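Local coordinates for magnesium and cobalt efflux protein CorC (Pseudomonas aeruginosa, PDB 3LLB) that probably takes part in magnesium and cobalt ion transport, the piece described here being its transporter-associated domain, at residues 9-14 and 76-81. Residues are numbered along the deposited sequence; the frame is centred on the assembly and turned at random.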
loop_
_atom_site.group_PDB
_atom_site.type_symbol
_atom_site.label_atom_id
_atom_site.label_comp_id
_atom_site.label_asym_id
_atom_site.label_seq_id
_atom_site.Cartn_x
_atom_site.Cartn_y
_atom_site.Cartn_z
ATOM N N GLY A 9 7.079 6.096 12.730
ATOM C CA GLY A 9 5.679 6.367 12.566
ATOM C C GLY A 9 5.068 5.849 11.295
ATOM O O GLY A 9 3.870 5.901 11.133
ATOM N N ASP A 10 5.922 5.349 10.410
ATOM C CA ASP A 10 5.511 4.683 9.177
ATOM C C ASP A 10 5.151 3.228 9.472
ATOM O O ASP A 10 5.222 2.733 10.627
ATOM C CB ASP A 10 6.648 4.696 8.164
ATOM C CG ASP A 10 7.020 6.055 7.688
ATOM O OD1 ASP A 10 6.366 7.098 8.038
ATOM O OD2 ASP A 10 7.995 6.054 6.893
ATOM N N PHE A 11 4.672 2.552 8.438
ATOM C CA PHE A 11 4.213 1.188 8.562
ATOM C C PHE A 11 4.749 0.403 7.391
ATOM O O PHE A 11 4.888 0.978 6.290
ATOM C CB PHE A 11 2.698 1.120 8.536
ATOM C CG PHE A 11 2.054 1.798 9.703
ATOM C CD1 PHE A 11 1.742 1.065 10.843
ATOM C CD2 PHE A 11 1.805 3.141 9.672
ATOM C CE1 PHE A 11 1.153 1.702 11.925
ATOM C CE2 PHE A 11 1.208 3.786 10.810
ATOM C CZ PHE A 11 0.913 3.068 11.869
ATOM N N ILE A 12 5.057 -0.864 7.621
ATOM C CA ILE A 12 5.177 -1.847 6.534
ATOM C C ILE A 12 3.788 -2.481 6.350
ATOM O O ILE A 12 3.222 -2.997 7.290
ATOM C CB ILE A 12 6.263 -2.929 6.768
ATOM C CG1 ILE A 12 7.611 -2.296 7.084
ATOM C CG2 ILE A 12 6.377 -3.770 5.503
ATOM C CD1 ILE A 12 8.666 -3.298 7.499
ATOM N N VAL A 13 3.242 -2.436 5.133
ATOM C CA VAL A 13 1.926 -2.944 4.801
ATOM C C VAL A 13 2.027 -4.018 3.751
ATOM O O VAL A 13 2.629 -3.795 2.688
ATOM C CB VAL A 13 1.039 -1.770 4.352
ATOM C CG1 VAL A 13 -0.335 -2.232 3.989
ATOM C CG2 VAL A 13 0.942 -0.683 5.453
ATOM N N LYS A 14 1.458 -5.205 4.009
ATOM C CA LYS A 14 1.420 -6.258 2.986
ATOM C C LYS A 14 0.491 -5.864 1.823
ATOM O O LYS A 14 -0.594 -5.271 2.047
ATOM C CB LYS A 14 0.955 -7.555 3.611
ATOM C CG LYS A 14 2.000 -8.242 4.519
ATOM C CD LYS A 14 1.394 -9.472 5.086
ATOM C CE LYS A 14 2.392 -10.210 5.924
ATOM N NZ LYS A 14 1.758 -11.352 6.664
ATOM N N LEU A 76 4.803 -2.624 1.040
ATOM C CA LEU A 76 4.798 -1.195 0.857
ATOM C C LEU A 76 5.226 -0.591 2.170
ATOM O O LEU A 76 4.873 -1.110 3.214
ATOM C CB LEU A 76 3.382 -0.707 0.508
ATOM C CG LEU A 76 3.089 -1.390 -0.819
ATOM C CD1 LEU A 76 1.795 -2.024 -0.828
ATOM C CD2 LEU A 76 3.426 -0.454 -1.963
ATOM N N ARG A 77 5.976 0.493 2.139
ATOM C CA ARG A 77 6.129 1.368 3.274
ATOM C C ARG A 77 5.144 2.524 3.160
ATOM O O ARG A 77 5.131 3.217 2.184
ATOM C CB ARG A 77 7.527 1.916 3.334
ATOM C CG ARG A 77 7.843 2.732 4.542
ATOM C CD ARG A 77 9.317 2.780 4.809
ATOM N NE ARG A 77 9.615 3.796 5.823
ATOM C CZ ARG A 77 10.647 3.786 6.634
ATOM N NH1 ARG A 77 11.514 2.789 6.589
ATOM N NH2 ARG A 77 10.795 4.769 7.514
ATOM N N LEU A 78 4.318 2.664 4.159
ATOM C CA LEU A 78 3.277 3.701 4.225
ATOM C C LEU A 78 3.731 4.850 5.098
ATOM O O LEU A 78 4.112 4.608 6.214
ATOM C CB LEU A 78 2.024 3.090 4.810
ATOM C CG LEU A 78 0.773 3.942 4.773
ATOM C CD1 LEU A 78 0.119 3.969 3.366
ATOM C CD2 LEU A 78 -0.231 3.480 5.824
ATOM N N SER A 79 3.761 6.069 4.587
ATOM C CA SER A 79 4.134 7.279 5.340
ATOM C C SER A 79 2.916 8.227 5.268
ATOM O O SER A 79 2.317 8.387 4.222
ATOM C CB SER A 79 5.360 7.962 4.674
ATOM O OG SER A 79 6.520 7.162 4.632
ATOM N N PRO A 80 2.541 8.907 6.378
ATOM C CA PRO A 80 1.509 9.959 6.226
ATOM C C PRO A 80 1.982 11.175 5.440
ATOM O O PRO A 80 3.139 11.540 5.575
ATOM C CB PRO A 80 1.252 10.421 7.667
ATOM C CG PRO A 80 2.443 10.005 8.457
ATOM C CD PRO A 80 2.996 8.762 7.775
ATOM N N LEU A 81 1.128 11.846 4.669
ATOM C CA LEU A 81 1.598 13.061 3.965
ATOM C C LEU A 81 1.854 14.321 4.850
ATOM O O LEU A 81 2.849 15.019 4.657
ATOM C CB LEU A 81 0.680 13.431 2.790
ATOM C CG LEU A 81 0.667 12.570 1.531
ATOM C CD1 LEU A 81 -0.346 13.138 0.505
ATOM C CD2 LEU A 81 2.054 12.447 0.933
#
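Four backbone hydrogen bonds zip strand 11-14 to the end of strand 73-80, two neighbours in the antiparallel sheet of the transporter-associated domain. F11 with L78 and V13 with L76 are the hydrogen-bonded pairs. Within the first, L78 N reaches F11 O at 2.8 Å and the return bond, F11 N to L78 O, stretches to 3.1 Å; in the second, V13 N points almost straight at L76 O (2.8 Å, 172° at the hydrogen), nearly along the carbonyl axis, while L76 N donates to V13 O. Between them, the non-hydrogen-bonded pair I12 and R77 adds CA-H...O contacts from R77 CA to F11 O and from I12 CA to L76 O.

A salt bridge closes the D10 end. The R77 side chain, its CG anti to the backbone N (chi1 -174°), runs extended to NE and meets D10 side-on, so that NE (3.0 Å) and NH2 (3.1 Å) both donate to OD2 of D10. That oxygen lies at the guanidinium edge, in its plane, but the carboxylate is turned 83° to it: NE uses the anti lone pair of OD2, whereas NH2 comes from above the carboxylate plane. S79 OG lies 2.9 Å from the same D10 OD2, a weak hydrogen bond at best.

On the sheet face bearing F11, V13, L76 and L78, the contact is apolar. The V13 and L78 side chains cross obliquely, with V13 CG2 4.0 Å from L78 CB, and F11 and L78 adjoin through their CB atoms. Helix 19-26 packs over this face: F22 and F26 touch V13 and L78, and the F26 ring meets F11 edge-to-face.

Directing two of the arginine's nitrogens, NE and NH2, at OD2 would probably draw carboxylate charge toward that oxygen and favour an ionised D10, tying the approach to strand 11-14 electrostatically to its neighbour.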